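Local coordinates for protein endonuclease III (PDB 1ORN) that is a [4Fe-4S] DNA glycosylase of base excision repair that probably removes damaged bases from DNA through a covalent enzyme-DNA intermediate, at residues L73-L76 with E77-R81; I83-Y86 with R87-R91; P119-G122 with R123-N127. All coordinates share one frame; numbering follows the deposited sequence.

Interaction 1 (L73-L76 with E77-R81). With nucleotides of chain A.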
loop_
_atom_site.group_PDB
_atom_site.type_symbol
_atom_site.label_atom_id
_atom_site.label_comp_id
_atom_site.label_asym_id
_atom_site.label_seq_id
_atom_site.Cartn_x
_atom_site.Cartn_y
_atom_site.Cartn_z
ATOM N N LEU C 73 -23.849 -3.597 12.590
ATOM C CA LEU C 73 -22.929 -4.064 11.562
ATOM C C LEU C 73 -23.533 -3.917 10.163
ATOM O O LEU C 73 -22.857 -3.494 9.221
ATOM C CB LEU C 73 -22.554 -5.526 11.828
ATOM C CG LEU C 73 -21.511 -6.158 10.903
ATOM C CD1 LEU C 73 -20.232 -5.335 10.940
ATOM C CD2 LEU C 73 -21.234 -7.588 11.340
ATOM N N GLU C 74 -24.813 -4.252 10.035
ATOM C CA GLU C 74 -25.512 -4.170 8.754
ATOM C C GLU C 74 -25.506 -2.766 8.163
ATOM O O GLU C 74 -25.481 -2.600 6.942
ATOM C CB GLU C 74 -26.962 -4.642 8.909
ATOM C CG GLU C 74 -27.116 -6.041 9.490
ATOM C CD GLU C 74 -26.629 -6.134 10.927
ATOM O OE1 GLU C 74 -27.066 -5.310 11.759
ATOM O OE2 GLU C 74 -25.813 -7.035 11.224
ATOM N N GLU C 75 -25.535 -1.756 9.027
ATOM C CA GLU C 75 -25.541 -0.373 8.572
ATOM C C GLU C 75 -24.187 0.035 8.002
ATOM O O GLU C 75 -24.116 0.673 6.949
ATOM C CB GLU C 75 -25.923 0.562 9.724
ATOM C CG GLU C 75 -26.035 2.035 9.328
ATOM C CD GLU C 75 -26.543 2.912 10.460
ATOM O OE1 GLU C 75 -26.603 4.149 10.278
ATOM O OE2 GLU C 75 -26.886 2.367 11.531
ATOM N N LEU C 76 -23.115 -0.324 8.701
ATOM C CA LEU C 76 -21.777 0.014 8.231
ATOM C C LEU C 76 -21.492 -0.736 6.926
ATOM O O LEU C 76 -20.844 -0.206 6.020
ATOM C CB LEU C 76 -20.729 -0.340 9.295
ATOM C CG LEU C 76 -19.270 -0.050 8.916
ATOM C CD1 LEU C 76 -19.091 1.443 8.630
ATOM C CD2 LEU C 76 -18.346 -0.490 10.040
ATOM N N GLU C 77 -21.984 -1.967 6.829
ATOM C CA GLU C 77 -21.785 -2.765 5.622
ATOM C C GLU C 77 -22.286 -2.009 4.398
ATOM O O GLU C 77 -21.605 -1.940 3.376
ATOM C CB GLU C 77 -22.522 -4.105 5.724
ATOM C CG GLU C 77 -21.861 -5.132 6.637
ATOM C CD GLU C 77 -22.556 -6.492 6.592
ATOM O OE1 GLU C 77 -22.088 -7.427 7.275
ATOM O OE2 GLU C 77 -23.570 -6.627 5.870
ATOM N N GLN C 78 -23.481 -1.438 4.501
ATOM C CA GLN C 78 -24.050 -0.690 3.387
ATOM C C GLN C 78 -23.250 0.569 3.076
ATOM O O GLN C 78 -23.069 0.925 1.910
ATOM C CB GLN C 78 -25.508 -0.317 3.681
ATOM C CG GLN C 78 -26.468 -1.491 3.577
ATOM C CD GLN C 78 -26.311 -2.248 2.268
ATOM O OE1 GLN C 78 -26.399 -1.666 1.184
ATOM N NE2 GLN C 78 -26.071 -3.553 2.363
ATOM N N ASP C 79 -22.765 1.233 4.119
ATOM C CA ASP C 79 -21.989 2.457 3.951
ATOM C C ASP C 79 -20.693 2.258 3.162
ATOM O O ASP C 79 -20.205 3.197 2.533
ATOM C CB ASP C 79 -21.680 3.068 5.322
ATOM C CG ASP C 79 -22.879 3.779 5.923
ATOM O OD1 ASP C 79 -22.856 4.076 7.136
ATOM O OD2 ASP C 79 -23.842 4.052 5.176
ATOM N N ILE C 80 -20.140 1.046 3.195
ATOM C CA ILE C 80 -18.899 0.748 2.474
ATOM C C ILE C 80 -19.091 -0.347 1.429
ATOM O O ILE C 80 -18.121 -0.901 0.914
ATOM C CB ILE C 80 -17.774 0.279 3.433
ATOM C CG1 ILE C 80 -18.141 -1.069 4.059
ATOM C CG2 ILE C 80 -17.529 1.324 4.504
ATOM C CD1 ILE C 80 -17.030 -1.689 4.892
ATOM N N ARG C 81 -20.343 -0.651 1.107
ATOM C CA ARG C 81 -20.646 -1.702 0.138
ATOM C C ARG C 81 -19.904 -1.604 -1.196
ATOM O O ARG C 81 -19.478 -2.621 -1.741
ATOM C CB ARG C 81 -22.155 -1.748 -0.129
ATOM C CG ARG C 81 -22.565 -2.806 -1.141
ATOM C CD ARG C 81 -24.076 -2.843 -1.344
ATOM N NE ARG C 81 -24.450 -3.794 -2.388
ATOM C CZ ARG C 81 -24.174 -3.636 -3.681
ATOM N NH1 ARG C 81 -23.521 -2.558 -4.096
ATOM N NH2 ARG C 81 -24.542 -4.559 -4.559
ATOM P P DT A 7 -20.733 -8.027 -4.539
ATOM O OP1 DT A 7 -21.694 -8.353 -3.454
ATOM O OP2 DT A 7 -20.754 -8.808 -5.803
ATOM O "O5'" DT A 7 -20.873 -6.483 -4.896
ATOM C "C5'" DT A 7 -20.612 -5.496 -3.903
ATOM C "C4'" DT A 7 -19.747 -4.390 -4.462
ATOM O "O4'" DT A 7 -18.396 -4.859 -4.713
ATOM C "C3'" DT A 7 -20.237 -3.766 -5.770
ATOM O "O3'" DT A 7 -20.186 -2.343 -5.655
ATOM C "C2'" DT A 7 -19.241 -4.266 -6.806
ATOM C "C1'" DT A 7 -17.966 -4.416 -5.989
ATOM N N1 DT A 7 -16.989 -5.402 -6.513
ATOM C C2 DT A 7 -15.684 -4.989 -6.723
ATOM O O2 DT A 7 -15.301 -3.851 -6.510
ATOM N N3 DT A 7 -14.840 -5.969 -7.194
ATOM C C4 DT A 7 -15.159 -7.285 -7.470
ATOM O O4 DT A 7 -14.290 -8.055 -7.871
ATOM C C5 DT A 7 -16.543 -7.643 -7.243
ATOM C C7 DT A 7 -16.986 -9.041 -7.535
ATOM C C6 DT A 7 -17.375 -6.699 -6.780
#

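Interaction 2 (I83-Y86 with R87-R91). With nucleotides of chain A.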
loop_
_atom_site.group_PDB
_atom_site.type_symbol
_atom_site.label_atom_id
_atom_site.label_comp_id
_atom_site.label_asym_id
_atom_site.label_seq_id
_atom_site.Cartn_x
_atom_site.Cartn_y
_atom_site.Cartn_z
ATOM N N ILE C 83 -17.001 -0.757 -1.870
ATOM C CA ILE C 83 -15.584 -1.102 -1.777
ATOM C C ILE C 83 -15.363 -2.573 -2.147
ATOM O O ILE C 83 -14.321 -2.944 -2.699
ATOM C CB ILE C 83 -15.058 -0.881 -0.324
ATOM C CG1 ILE C 83 -15.138 0.604 0.055
ATOM C CG2 ILE C 83 -13.628 -1.393 -0.195
ATOM C CD1 ILE C 83 -14.204 1.498 -0.724
ATOM N N GLY C 84 -16.357 -3.403 -1.851
ATOM C CA GLY C 84 -16.230 -4.826 -2.107
ATOM C C GLY C 84 -15.682 -5.424 -0.824
ATOM O O GLY C 84 -15.238 -4.671 0.049
ATOM N N LEU C 85 -15.702 -6.749 -0.688
ATOM C CA LEU C 85 -15.206 -7.401 0.528
ATOM C C LEU C 85 -15.754 -6.644 1.738
ATOM O O LEU C 85 -15.133 -6.619 2.807
ATOM C CB LEU C 85 -13.667 -7.375 0.562
ATOM C CG LEU C 85 -12.914 -7.955 -0.644
ATOM C CD1 LEU C 85 -11.409 -7.911 -0.391
ATOM C CD2 LEU C 85 -13.353 -9.392 -0.884
ATOM N N TYR C 86 -16.931 -6.046 1.562
ATOM C CA TYR C 86 -17.557 -5.225 2.594
ATOM C C TYR C 86 -18.039 -5.901 3.866
ATOM O O TYR C 86 -18.134 -5.252 4.910
ATOM C CB TYR C 86 -18.711 -4.416 1.995
ATOM C CG TYR C 86 -19.873 -5.250 1.507
ATOM C CD1 TYR C 86 -19.829 -5.892 0.271
ATOM C CD2 TYR C 86 -21.019 -5.398 2.289
ATOM C CE1 TYR C 86 -20.899 -6.661 -0.177
ATOM C CE2 TYR C 86 -22.092 -6.163 1.852
ATOM C CZ TYR C 86 -22.027 -6.790 0.621
ATOM O OH TYR C 86 -23.095 -7.538 0.183
ATOM N N ARG C 87 -18.355 -7.188 3.803
ATOM C CA ARG C 87 -18.815 -7.866 4.999
ATOM C C ARG C 87 -17.647 -8.056 5.955
ATOM O O ARG C 87 -17.736 -7.709 7.131
ATOM C CB ARG C 87 -19.444 -9.214 4.653
ATOM C CG ARG C 87 -20.677 -9.103 3.774
ATOM C CD ARG C 87 -21.562 -10.323 3.942
ATOM N NE ARG C 87 -22.718 -10.292 3.054
ATOM C CZ ARG C 87 -22.658 -10.497 1.742
ATOM N NH1 ARG C 87 -21.493 -10.753 1.158
ATOM N NH2 ARG C 87 -23.766 -10.449 1.015
ATOM N N ASN C 88 -16.542 -8.589 5.445
ATOM C CA ASN C 88 -15.374 -8.796 6.286
ATOM C C ASN C 88 -14.768 -7.470 6.737
ATOM O O ASN C 88 -14.366 -7.329 7.889
ATOM C CB ASN C 88 -14.322 -9.636 5.555
ATOM C CG ASN C 88 -14.751 -11.092 5.385
ATOM O OD1 ASN C 88 -15.408 -11.659 6.258
ATOM N ND2 ASN C 88 -14.368 -11.701 4.270
ATOM N N LYS C 89 -14.713 -6.489 5.843
ATOM C CA LYS C 89 -14.138 -5.198 6.212
ATOM C C LYS C 89 -14.955 -4.476 7.279
ATOM O O LYS C 89 -14.393 -3.964 8.249
ATOM C CB LYS C 89 -13.943 -4.329 4.962
ATOM C CG LYS C 89 -12.789 -4.835 4.096
ATOM C CD LYS C 89 -12.620 -4.071 2.790
ATOM C CE LYS C 89 -11.361 -4.540 2.072
ATOM N NZ LYS C 89 -11.159 -3.852 0.764
ATOM N N ALA C 90 -16.279 -4.454 7.125
ATOM C CA ALA C 90 -17.130 -3.804 8.116
ATOM C C ALA C 90 -16.940 -4.470 9.477
ATOM O O ALA C 90 -16.811 -3.787 10.497
ATOM C CB ALA C 90 -18.601 -3.873 7.687
ATOM N N ARG C 91 -16.903 -5.802 9.502
ATOM C CA ARG C 91 -16.719 -6.517 10.759
ATOM C C ARG C 91 -15.347 -6.214 11.352
ATOM O O ARG C 91 -15.228 -5.965 12.554
ATOM C CB ARG C 91 -16.890 -8.030 10.555
ATOM P P DG A 6 -17.469 -10.356 1.587
ATOM O OP1 DG A 6 -17.184 -9.416 2.709
ATOM O OP2 DG A 6 -18.657 -11.246 1.659
ATOM O "O5'" DG A 6 -17.553 -9.503 0.247
ATOM C "C5'" DG A 6 -18.175 -10.016 -0.935
ATOM C "C4'" DG A 6 -18.107 -8.976 -2.029
ATOM O "O4'" DG A 6 -16.724 -8.674 -2.335
ATOM C "C3'" DG A 6 -18.757 -9.322 -3.369
ATOM O "O3'" DG A 6 -19.252 -8.099 -3.921
ATOM C "C2'" DG A 6 -17.571 -9.753 -4.214
ATOM C "C1'" DG A 6 -16.531 -8.754 -3.738
ATOM N N9 DG A 6 -15.134 -9.097 -3.986
ATOM C C8 DG A 6 -14.588 -10.354 -4.068
ATOM N N7 DG A 6 -13.299 -10.339 -4.283
ATOM C C5 DG A 6 -12.976 -8.990 -4.349
ATOM C C6 DG A 6 -11.724 -8.356 -4.554
ATOM O O6 DG A 6 -10.617 -8.878 -4.719
ATOM N N1 DG A 6 -11.845 -6.968 -4.553
ATOM C C2 DG A 6 -13.024 -6.278 -4.375
ATOM N N2 DG A 6 -12.943 -4.929 -4.419
ATOM N N3 DG A 6 -14.195 -6.859 -4.175
ATOM C C4 DG A 6 -14.098 -8.210 -4.174
ATOM P P DC A 5 -17.273 -16.692 -0.237
ATOM O OP1 DC A 5 -18.531 -16.879 0.527
ATOM O OP2 DC A 5 -17.272 -16.863 -1.712
ATOM O "O5'" DC A 5 -16.697 -15.248 0.106
ATOM C "C5'" DC A 5 -16.368 -14.914 1.451
ATOM C "C4'" DC A 5 -15.622 -13.602 1.500
ATOM O "O4'" DC A 5 -14.254 -13.760 1.044
ATOM C "C3'" DC A 5 -16.227 -12.475 0.655
ATOM O "O3'" DC A 5 -16.156 -11.258 1.398
ATOM C "C2'" DC A 5 -15.270 -12.379 -0.521
ATOM C "C1'" DC A 5 -13.964 -12.673 0.185
ATOM N N1 DC A 5 -12.803 -13.017 -0.652
ATOM C C2 DC A 5 -11.567 -12.452 -0.318
ATOM O O2 DC A 5 -11.491 -11.732 0.690
ATOM N N3 DC A 5 -10.491 -12.705 -1.093
ATOM C C4 DC A 5 -10.607 -13.500 -2.157
ATOM N N4 DC A 5 -9.514 -13.706 -2.896
ATOM C C5 DC A 5 -11.849 -14.114 -2.510
ATOM C C6 DC A 5 -12.913 -13.848 -1.733
ATOM P P DT A 7 -20.733 -8.027 -4.539
ATOM O OP1 DT A 7 -21.694 -8.353 -3.454
ATOM O OP2 DT A 7 -20.754 -8.808 -5.803
ATOM O "O5'" DT A 7 -20.873 -6.483 -4.896
ATOM C "C5'" DT A 7 -20.612 -5.496 -3.903
ATOM C "C4'" DT A 7 -19.747 -4.390 -4.462
ATOM O "O4'" DT A 7 -18.396 -4.859 -4.713
ATOM C "C3'" DT A 7 -20.237 -3.766 -5.770
ATOM O "O3'" DT A 7 -20.186 -2.343 -5.655
ATOM C "C2'" DT A 7 -19.241 -4.266 -6.806
ATOM C "C1'" DT A 7 -17.966 -4.416 -5.989
ATOM N N1 DT A 7 -16.989 -5.402 -6.513
ATOM C C2 DT A 7 -15.684 -4.989 -6.723
ATOM O O2 DT A 7 -15.301 -3.851 -6.510
ATOM N N3 DT A 7 -14.840 -5.969 -7.194
ATOM C C4 DT A 7 -15.159 -7.285 -7.470
ATOM O O4 DT A 7 -14.290 -8.055 -7.871
ATOM C C5 DT A 7 -16.543 -7.643 -7.243
ATOM C C7 DT A 7 -16.986 -9.041 -7.535
ATOM C C6 DT A 7 -17.375 -6.699 -6.780
HETATM O O HOH W 1 -12.241 -4.610 -1.549
#

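Interaction 3 (P119-G122 with R123-N127). With NA (sodium ion), chain E; nucleotides of chain B.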
loop_
_atom_site.group_PDB
_atom_site.type_symbol
_atom_site.label_atom_id
_atom_site.label_comp_id
_atom_site.label_asym_id
_atom_site.label_seq_id
_atom_site.Cartn_x
_atom_site.Cartn_y
_atom_site.Cartn_z
ATOM N N PRO C 119 -7.576 -6.341 13.720
ATOM C CA PRO C 119 -8.201 -7.190 12.699
ATOM C C PRO C 119 -8.306 -6.434 11.370
ATOM O O PRO C 119 -8.749 -5.285 11.350
ATOM C CB PRO C 119 -9.583 -7.490 13.290
ATOM C CG PRO C 119 -9.397 -7.257 14.786
ATOM C CD PRO C 119 -8.519 -6.044 14.810
ATOM N N GLY C 120 -7.897 -7.075 10.277
ATOM C CA GLY C 120 -7.952 -6.437 8.971
ATOM C C GLY C 120 -6.649 -5.756 8.591
ATOM O O GLY C 120 -6.476 -5.300 7.459
ATOM N N VAL C 121 -5.729 -5.678 9.548
ATOM C CA VAL C 121 -4.433 -5.052 9.324
ATOM C C VAL C 121 -3.289 -6.064 9.264
ATOM O O VAL C 121 -2.966 -6.716 10.260
ATOM C CB VAL C 121 -4.091 -4.037 10.451
ATOM C CG1 VAL C 121 -2.751 -3.356 10.163
ATOM C CG2 VAL C 121 -5.212 -3.009 10.600
ATOM N N GLY C 122 -2.671 -6.181 8.095
ATOM C CA GLY C 122 -1.536 -7.070 7.937
ATOM C C GLY C 122 -0.269 -6.235 7.820
ATOM O O GLY C 122 -0.278 -5.028 8.082
ATOM N N ARG C 123 0.824 -6.849 7.388
ATOM C CA ARG C 123 2.067 -6.104 7.283
ATOM C C ARG C 123 2.008 -4.937 6.284
ATOM O O ARG C 123 2.536 -3.864 6.559
ATOM C CB ARG C 123 3.226 -7.052 6.950
ATOM C CG ARG C 123 4.585 -6.366 7.001
ATOM C CD ARG C 123 5.714 -7.339 7.326
ATOM N NE ARG C 123 7.003 -6.659 7.281
ATOM C CZ ARG C 123 8.057 -6.994 8.019
ATOM N NH1 ARG C 123 7.989 -8.008 8.876
ATOM N NH2 ARG C 123 9.185 -6.314 7.895
ATOM N N LYS C 124 1.364 -5.131 5.134
ATOM C CA LYS C 124 1.280 -4.046 4.157
ATOM C C LYS C 124 0.546 -2.839 4.741
ATOM O O LYS C 124 1.019 -1.705 4.647
ATOM C CB LYS C 124 0.569 -4.535 2.883
ATOM C CG LYS C 124 0.327 -3.470 1.801
ATOM C CD LYS C 124 -1.059 -2.831 1.920
ATOM C CE LYS C 124 -1.328 -1.867 0.746
ATOM N NZ LYS C 124 -2.673 -1.197 0.767
ATOM N N THR C 125 -0.611 -3.087 5.340
ATOM C CA THR C 125 -1.415 -2.016 5.914
ATOM C C THR C 125 -0.659 -1.287 7.014
ATOM O O THR C 125 -0.612 -0.052 7.034
ATOM C CB THR C 125 -2.743 -2.574 6.441
ATOM O OG1 THR C 125 -3.488 -3.108 5.335
ATOM C CG2 THR C 125 -3.576 -1.491 7.118
ATOM N N ALA C 126 -0.048 -2.044 7.919
ATOM C CA ALA C 126 0.702 -1.439 9.016
ATOM C C ALA C 126 1.871 -0.586 8.508
ATOM O O ALA C 126 2.121 0.499 9.029
ATOM C CB ALA C 126 1.211 -2.519 9.972
ATOM N N ASN C 127 2.586 -1.071 7.500
ATOM C CA ASN C 127 3.705 -0.312 6.944
ATOM C C ASN C 127 3.261 1.002 6.310
ATOM O O ASN C 127 3.945 2.019 6.449
ATOM C CB ASN C 127 4.478 -1.143 5.920
ATOM C CG ASN C 127 5.437 -2.131 6.581
ATOM O OD1 ASN C 127 5.670 -2.067 7.788
ATOM N ND2 ASN C 127 6.001 -3.036 5.792
HETATM NA NA NA E . -4.061 -8.055 12.021
ATOM P P DT B 9 -2.298 -6.639 4.416
ATOM O OP1 DT B 9 -2.242 -5.461 5.308
ATOM O OP2 DT B 9 -1.074 -7.434 4.148
ATOM O "O5'" DT B 9 -3.420 -7.617 4.959
ATOM C "C5'" DT B 9 -4.722 -7.110 5.206
ATOM C "C4'" DT B 9 -5.631 -8.205 5.704
ATOM O "O4'" DT B 9 -6.001 -9.076 4.608
ATOM C "C3'" DT B 9 -5.019 -9.090 6.792
ATOM O "O3'" DT B 9 -5.826 -9.015 7.967
ATOM C "C2'" DT B 9 -5.007 -10.489 6.180
ATOM C "C1'" DT B 9 -6.059 -10.419 5.077
ATOM N N1 DT B 9 -5.818 -11.317 3.920
ATOM C C2 DT B 9 -6.872 -12.086 3.441
ATOM O O2 DT B 9 -7.982 -12.074 3.936
ATOM N N3 DT B 9 -6.562 -12.877 2.361
ATOM C C4 DT B 9 -5.336 -12.984 1.730
ATOM O O4 DT B 9 -5.204 -13.736 0.764
ATOM C C5 DT B 9 -4.279 -12.164 2.294
ATOM C C7 DT B 9 -2.913 -12.230 1.692
ATOM C C6 DT B 9 -4.575 -11.383 3.339
ATOM P P DC B 10 -5.437 -9.882 9.268
ATOM O OP1 DC B 10 -5.817 -9.083 10.460
ATOM O OP2 DC B 10 -4.066 -10.437 9.156
ATOM O "O5'" DC B 10 -6.474 -11.081 9.163
ATOM C "C5'" DC B 10 -7.832 -10.806 8.842
ATOM C "C4'" DC B 10 -8.590 -12.091 8.625
ATOM O "O4'" DC B 10 -8.268 -12.659 7.329
ATOM C "C3'" DC B 10 -8.244 -13.150 9.669
ATOM O "O3'" DC B 10 -9.415 -13.708 10.246
ATOM C "C2'" DC B 10 -7.472 -14.203 8.896
ATOM C "C1'" DC B 10 -7.987 -14.046 7.477
ATOM N N1 DC B 10 -6.983 -14.429 6.466
ATOM C C2 DC B 10 -7.375 -15.219 5.379
ATOM O O2 DC B 10 -8.567 -15.546 5.272
ATOM N N3 DC B 10 -6.447 -15.606 4.473
ATOM C C4 DC B 10 -5.176 -15.227 4.619
ATOM N N4 DC B 10 -4.294 -15.631 3.703
ATOM C C5 DC B 10 -4.751 -14.415 5.710
ATOM C C6 DC B 10 -5.679 -14.039 6.598
ATOM P P DG B 8 -3.342 -4.545 -2.901
ATOM O OP1 DG B 8 -2.262 -5.404 -3.443
ATOM O OP2 DG B 8 -4.619 -4.405 -3.664
ATOM O "O5'" DG B 8 -3.719 -5.048 -1.440
ATOM C "C5'" DG B 8 -2.726 -5.582 -0.565
ATOM C "C4'" DG B 8 -3.382 -6.000 0.729
ATOM O "O4'" DG B 8 -4.446 -6.940 0.450
ATOM C "C3'" DG B 8 -2.502 -6.654 1.789
ATOM O "O3'" DG B 8 -2.957 -6.141 3.040
ATOM C "C2'" DG B 8 -2.797 -8.140 1.625
ATOM C "C1'" DG B 8 -4.247 -8.154 1.162
ATOM N N9 DG B 8 -4.602 -9.242 0.255
ATOM C C8 DG B 8 -3.816 -9.810 -0.718
ATOM N N7 DG B 8 -4.442 -10.724 -1.412
ATOM C C5 DG B 8 -5.714 -10.769 -0.856
ATOM C C6 DG B 8 -6.848 -11.565 -1.201
ATOM O O6 DG B 8 -6.963 -12.390 -2.112
ATOM N N1 DG B 8 -7.927 -11.308 -0.361
ATOM C C2 DG B 8 -7.924 -10.397 0.669
ATOM N N2 DG B 8 -9.061 -10.297 1.373
ATOM N N3 DG B 8 -6.881 -9.638 0.987
ATOM C C4 DG B 8 -5.821 -9.877 0.189
HETATM O O HOH W 2 -4.919 -9.293 13.799
HETATM O O HOH W 3 -2.706 -10.139 11.354
#

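Interaction 1 (L73-L76 with E77-R81)
Leu73 and Glu77, one helical turn apart, hold their side chains at a slant to each other, with the branch carbon of the leucine against the acid end of the glutamate: Leu73 CG lies 3.9 Å from Glu77 OE1. The glutamate gets there by keeping CG beside its own backbone N (chi1 -75°) and running on extended. Its CG thereby passes 3.2 Å from Leu73 O, and the carboxylate is carried back along the leucine. Both side chains also pack on Ala90 of helix 86-103.

The branch ends of Leu76 and Ile80 meet more loosely, methyl to methyl, with Leu76 CD1 4.4 Å from Ile80 CG2. Ile80 CG1 sits between backbone N and carbonyl carbon (chi1 66°), which brings it to 3.4 Å from Leu76 O.

These pairs belong to helix 73-79, a short element of the all-helical HhH-GPD fold. Its i to i+4 bonding opens with Glu77 N donating to Leu73 O at 3.0 Å. Gln78 N gives a weak bond to Glu74 O, and Asp79 N bonds to Glu75 O. The last turn ends at Ile80, the first residue to leave helical angles, whose N still donates to Leu76 O at 3.2 Å, although the bond is bent, with an N-H...O angle of 136°.

Glu75 and Asp79 would repel each other, Glu75 OE1 being 4.9 Å from Asp79 OD1, but Lys61 makes a salt bridge to both oxygens and probably offsets this. Tyr62 OH forms a hydrogen bond with Asp79 OD1 as well. Beyond the helix, Arg81 leads away to the DNA, where DT7 of chain A covers the centre of one guanidinium face, its C5' 4.0 Å from Arg81 CZ.

Interaction 2 (I83-Y86 with R87-R91)
Tyr86 and Arg87 run side by side in the same direction, and Arg87 CG lies over one face of the Tyr86 ring, toward its rim, in a CH-pi contact, 4.1 Å from the ring centroid. Further out Tyr86 OH sits over one face of the guanidinium, near its rim, with the two planes 37° apart. A chi1 of 66° swings the Tyr86 ring over its own backbone, alongside Arg87. Arg87 turns the edge of its guanidinium to the DNA, where NH1 donates to OP2 of DG6 of chain A at 2.9 Å.

The same phosphate lies at the start of helix 86-103, with Leu85 at the N-cap: Asn88 N donates to OP1 of DG6 of chain A at 2.9 Å, and Arg87 N adds a weak bond to that oxygen. This is a helix N-terminus receiving a phosphate, within the HhH-GPD fold.

Lys89 extends past Leu85, whose O accepts Lys89 N at 3.1 Å in the carbonyl plane. The buried Lys89 NZ is hydrogen-bonded to Leu42 O and Ala44 O, and it also donates to a water at 2.7 Å that in turn donates to Ile83 O, bridging Lys89 to the loop. Leu85 itself reaches in among the bases, its CD2 3.4 Å from O2 of DC5 of chain A, while Leu85 N bonds to O4' of DG6 of chain A at 2.7 Å.

Interaction 3 (P119-G122 with R123-N127)
Val121 CG1 stands anti to the backbone N (chi1 -178°), and Thr125 places OG1 opposite its carbonyl carbon (chi1 -63°), so that Thr125 CG2 meets Val121 CG1 at 3.7 Å while the hydroxyl turns toward the DNA. The two side chains cross at about a right angle. Thr125 OG1 donates to DT9 of chain B OP1 at 2.7 Å. That oxygen also receives Gly122 N at 2.9 Å and Thr125 N, again at 2.9 Å, which makes three bonds on one phosphate oxygen. Lys124 N adds a weak bond to OP2 of DT9 of chain B.

This is the hairpin and second-helix start of the helix-hairpin-helix motif. Gly122, at the N-cap, closes the first turn, its O accepting Ala126 N at 3.0 Å along an almost straight line, and without a side chain it lets the sugar-phosphate backbone come close.

The next phosphate is held by the hairpin. Gly120 N bonds to DC10 of chain B OP1 at 2.9 Å, and a sodium ion joins that oxygen to Val121 O, which binds the metal at 2.5 Å. Met116 O, Leu118 O and two waters complete the site.

Backbone N-H groups, a helix N-terminus and a metal cation together would balance the two phosphates, while Lys124 NZ, covalently joined to a DNA sugar, records the trapped intermediate.

In the fold
From the N terminus, interaction 1 comes first and lies along helix 73-79 and its exit. Interaction 2 follows closely, where the segment from Ile83 turns into helix 86-103. Interaction 3 comes later, at the entry to helix 123-134. Each closes no more than a turn or a helix end, so the three stand in series and none nests in or crosses another. Interactions 1 and 2 touch, their centres about 8 Å apart, where Leu76 and Ile80 pack against Ala90 and Leu73 against Arg91, joining the two successive helices. Interaction 3 touches neither, its centre about 15 Å from that of interaction 2. Interactions 1 and 2 meet chain A of the DNA, interaction 3 chain B.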